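Local coordinates for cellobiose 2-epimerase (Caldibacillus thermoamylovorans, PDB 5ZHB), which catalyses the reversible epimerisation at C2 of the reducing-end sugar of cellobiose, interconverting glucose and mannose at that position, at residues E351-V356 and R365-P370. Numbering follows the deposited sequence.
Sequences EWYWSV and REIAGP
Arg365 lays its guanidinium flat over one face of the Trp354 indole, the two planes 17° apart. CZ stands 3.5 Å from the centroid of the Trp354 six-membered ring, close to the ring normal, which makes this a cation-pi stack. The methylene before it continues the cover: Arg365 CD lies 3.7 Å from the centroid of the Trp354 five-membered ring, a CH-pi contact almost exactly over the face. The arginine chain bends at chi3 (64°), which carries NE back over the indole. Glu366 runs beside the indole in the same direction, with OE2 3.4 Å from Trp354 CZ3 and its carboxylate tilted 48° to the ring. Its OE1 lies in the guanidinium plane, at the edge, and forms a salt bridge with Arg365 NE at a long 3.6 Å, which probably helps hold the cation over the tryptophan.

The backbones are joined through solvent. One water accepts from Trp354 N and donates to Arg365 O, 2.8 Å away, bridging the two segments.

Ile367 packs its CG2 3.9 Å from Glu351 CB, an apolar contact, and against the carbonyl oxygen of Trp352, while CD1 makes a further apolar contact, meeting the Tyr353 ring obliquely. Glu351 folds back, OE2 accepting from Trp352 N at 2.7 Å from above the carboxylate plane; Lys372 NZ forms a salt bridge with this same oxygen and hydrogen bonds to the carbonyl oxygens of Trp352 and Ile367, tying both segments together.

The contact lies in the family's helix-rich (alpha/alpha)6-barrel fold, where the chain leads into and returns from the edge strand 355-356 before helix 375-387. Phe19 of helix 2-21 touches Glu351 and Ile367, Trp352 packs on helices 326-343 and 306-323, and Trp306 meets the Trp354 ring edge-to-face.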
ATOM      1  N   GLU A 351      -0.972  -1.370 -19.074  1.00 21.70           N
ATOM      2  CA  GLU A 351      -1.772  -0.946 -17.932  1.00 22.70           C
ATOM      3  C   GLU A 351      -1.326   0.473 -17.597  1.00 23.23           C
ATOM      4  O   GLU A 351      -1.484   1.385 -18.406  1.00 24.25           O
ATOM      5  CB  GLU A 351      -1.598  -2.029 -16.858  1.00 22.07           C
ATOM      6  CG  GLU A 351      -2.433  -1.868 -15.595  1.00 21.18           C
ATOM      7  CD  GLU A 351      -1.709  -1.504 -14.290  1.00 20.32           C
ATOM      8  OE1 GLU A 351      -2.344  -1.661 -13.238  1.00 21.95           O
ATOM      9  OE2 GLU A 351      -0.568  -1.029 -14.326  1.00 20.67           O
ATOM     10  N   TRP A 352      -0.611   0.606 -16.476  1.00 22.61           N
ATOM     11  CA  TRP A 352       0.075   1.840 -16.143  1.00 21.10           C
ATOM     12  C   TRP A 352       1.582   1.596 -16.167  1.00 19.09           C
ATOM     13  O   TRP A 352       2.109   0.561 -15.764  1.00 19.76           O
ATOM     14  CB  TRP A 352      -0.375   2.354 -14.757  1.00 21.02           C
ATOM     15  CG  TRP A 352      -1.818   2.790 -14.627  1.00 22.70           C
ATOM     16  CD1 TRP A 352      -2.921   2.372 -15.304  1.00 22.63           C
ATOM     17  CD2 TRP A 352      -2.295   3.806 -13.712  1.00 22.00           C
ATOM     18  NE1 TRP A 352      -4.041   3.042 -14.884  1.00 22.18           N
ATOM     19  CE2 TRP A 352      -3.683   3.935 -13.903  1.00 21.33           C
ATOM     20  CE3 TRP A 352      -1.667   4.629 -12.774  1.00 22.18           C
ATOM     21  CZ2 TRP A 352      -4.456   4.834 -13.173  1.00 20.95           C
ATOM     22  CZ3 TRP A 352      -2.433   5.520 -12.056  1.00 22.33           C
ATOM     23  CH2 TRP A 352      -3.795   5.643 -12.270  1.00 22.71           C
ATOM     24  N   TYR A 353       2.319   2.614 -16.581  1.00 20.80           N
ATOM     25  CA  TYR A 353       3.760   2.558 -16.422  1.00 20.00           C
ATOM     26  C   TYR A 353       4.159   2.674 -14.951  1.00 20.30           C
ATOM     27  O   TYR A 353       3.445   3.259 -14.141  1.00 20.09           O
ATOM     28  CB  TYR A 353       4.396   3.715 -17.169  1.00 22.23           C
ATOM     29  CG  TYR A 353       4.110   3.757 -18.653  1.00 22.45           C
ATOM     30  CD1 TYR A 353       4.509   2.724 -19.501  1.00 25.90           C
ATOM     31  CD2 TYR A 353       3.559   4.903 -19.218  1.00 24.92           C
ATOM     32  CE1 TYR A 353       4.256   2.794 -20.867  1.00 27.01           C
ATOM     33  CE2 TYR A 353       3.324   4.990 -20.577  1.00 25.83           C
ATOM     34  CZ  TYR A 353       3.709   3.953 -21.401  1.00 28.66           C
ATOM     35  OH  TYR A 353       3.480   4.101 -22.728  1.00 28.75           O
ATOM     36  N   TRP A 354       5.309   2.090 -14.623  1.00 19.19           N
ATOM     37  CA  TRP A 354       5.868   2.178 -13.293  1.00 21.84           C
ATOM     38  C   TRP A 354       6.121   3.645 -12.951  1.00 22.46           C
ATOM     39  O   TRP A 354       5.758   4.134 -11.881  1.00 20.64           O
ATOM     40  CB  TRP A 354       7.172   1.371 -13.247  1.00 24.20           C
ATOM     41  CG  TRP A 354       7.819   1.358 -11.883  1.00 28.49           C
ATOM     42  CD1 TRP A 354       8.407   2.428 -11.263  1.00 33.19           C
ATOM     43  CD2 TRP A 354       7.996   0.245 -10.993  1.00 29.44           C
ATOM     44  NE1 TRP A 354       8.877   2.078 -10.031  1.00 33.84           N
ATOM     45  CE2 TRP A 354       8.678   0.736  -9.854  1.00 35.23           C
ATOM     46  CE3 TRP A 354       7.683  -1.111 -11.060  1.00 32.04           C
ATOM     47  CZ2 TRP A 354       9.036  -0.081  -8.787  1.00 36.62           C
ATOM     48  CZ3 TRP A 354       8.072  -1.929 -10.026  1.00 39.48           C
ATOM     49  CH2 TRP A 354       8.748  -1.422  -8.907  1.00 45.24           C
ATOM     50  N   SER A 355       6.795   4.339 -13.872  1.00 20.47           N
ATOM     51  CA  SER A 355       7.140   5.734 -13.641  1.00 20.95           C
ATOM     52  C   SER A 355       7.362   6.445 -14.964  1.00 23.97           C
ATOM     53  O   SER A 355       7.450   5.796 -16.011  1.00 23.93           O
ATOM     54  CB  SER A 355       8.334   5.852 -12.701  1.00 21.50           C
ATOM     55  OG  SER A 355       9.488   5.193 -13.195  1.00 22.91           O
ATOM     56  N   VAL A 356       7.423   7.775 -14.886  1.00 23.37           N
ATOM     57  CA  VAL A 356       7.720   8.637 -16.016  1.00 26.49           C
ATOM     58  C   VAL A 356       8.887   9.548 -15.645  1.00 27.45           C
ATOM     59  O   VAL A 356       8.941  10.080 -14.542  1.00 28.02           O
ATOM     60  CB  VAL A 356       6.499   9.452 -16.470  1.00 26.72           C
ATOM     61  CG1 VAL A 356       6.852  10.344 -17.649  1.00 27.57           C
ATOM     62  CG2 VAL A 356       5.323   8.543 -16.791  1.00 26.39           C
ATOM     63  N   ARG A 365      10.681  -0.030 -16.974  1.00 30.06           N
ATOM     64  CA  ARG A 365      10.602  -0.902 -15.825  1.00 29.19           C
ATOM     65  C   ARG A 365       9.359  -1.746 -16.011  1.00 22.56           C
ATOM     66  O   ARG A 365       8.485  -1.354 -16.784  1.00 23.81           O
ATOM     67  CB  ARG A 365      10.376  -0.084 -14.545  1.00 35.21           C
ATOM     68  CG  ARG A 365      11.619   0.621 -14.041  1.00 43.55           C
ATOM     69  CD  ARG A 365      11.556   0.790 -12.550  1.00 46.33           C
ATOM     70  NE  ARG A 365      11.566  -0.538 -11.926  1.00 52.80           N
ATOM     71  CZ  ARG A 365      11.758  -0.722 -10.635  1.00 58.98           C
ATOM     72  NH1 ARG A 365      12.079   0.315  -9.878  1.00 54.46           N
ATOM     73  NH2 ARG A 365      11.648  -1.936 -10.115  1.00 62.50           N
ATOM     74  N   GLU A 366       9.290  -2.859 -15.297  1.00 22.52           N
ATOM     75  CA  GLU A 366       8.189  -3.811 -15.430  1.00 24.34           C
ATOM     76  C   GLU A 366       6.836  -3.156 -15.115  1.00 25.59           C
ATOM     77  O   GLU A 366       6.727  -2.253 -14.284  1.00 24.87           O
ATOM     78  CB  GLU A 366       8.456  -5.040 -14.576  1.00 25.67           C
ATOM     79  CG  GLU A 366       8.259  -4.853 -13.072  1.00 29.21           C
ATOM     80  CD  GLU A 366       9.499  -4.398 -12.331  1.00 39.97           C
ATOM     81  OE1 GLU A 366      10.404  -3.776 -12.923  1.00 38.70           O
ATOM     82  OE2 GLU A 366       9.587  -4.744 -11.134  1.00 46.93           O
ATOM     83  N   ILE A 367       5.782  -3.679 -15.749  1.00 23.09           N
ATOM     84  CA  ILE A 367       4.423  -3.215 -15.578  1.00 20.99           C
ATOM     85  C   ILE A 367       3.742  -4.004 -14.477  1.00 21.41           C
ATOM     86  O   ILE A 367       2.789  -3.540 -13.873  1.00 21.24           O
ATOM     87  CB  ILE A 367       3.624  -3.369 -16.897  1.00 23.32           C
ATOM     88  CG1 ILE A 367       4.321  -2.729 -18.030  1.00 25.05           C
ATOM     89  CG2 ILE A 367       2.203  -2.833 -16.750  1.00 23.94           C
ATOM     90  CD1 ILE A 367       4.843  -1.334 -17.734  1.00 24.32           C
ATOM     91  N   ALA A 368       4.178  -5.235 -14.278  1.00 21.05           N
ATOM     92  CA  ALA A 368       3.626  -6.076 -13.246  1.00 21.46           C
ATOM     93  C   ALA A 368       4.747  -6.939 -12.692  1.00 20.54           C
ATOM     94  O   ALA A 368       5.556  -7.489 -13.449  1.00 23.22           O
ATOM     95  CB  ALA A 368       2.496  -6.916 -13.782  1.00 22.34           C
ATOM     96  N   GLY A 369       4.751  -7.072 -11.365  1.00 19.76           N
ATOM     97  CA  GLY A 369       5.702  -7.920 -10.692  1.00 21.34           C
ATOM     98  C   GLY A 369       5.636  -7.769  -9.179  1.00 21.75           C
ATOM     99  O   GLY A 369       4.700  -7.182  -8.659  1.00 19.72           O
ATOM    100  N   PRO A 370       6.646  -8.287  -8.458  1.00 21.34           N
ATOM    101  CA  PRO A 370       6.600  -8.331  -7.006  1.00 25.23           C
ATOM    102  C   PRO A 370       6.301  -6.979  -6.372  1.00 21.50           C
ATOM    103  O   PRO A 370       5.731  -6.958  -5.292  1.00 19.75           O
ATOM    104  CB  PRO A 370       7.989  -8.866  -6.626  1.00 26.76           C
ATOM    105  CG  PRO A 370       8.378  -9.700  -7.829  1.00 27.66           C
ATOM    106  CD  PRO A 370       7.889  -8.862  -9.000  1.00 24.48           C
TER
HETATM  107  O   HOH W   1       7.134   1.088 -16.715  1.00 20.36           O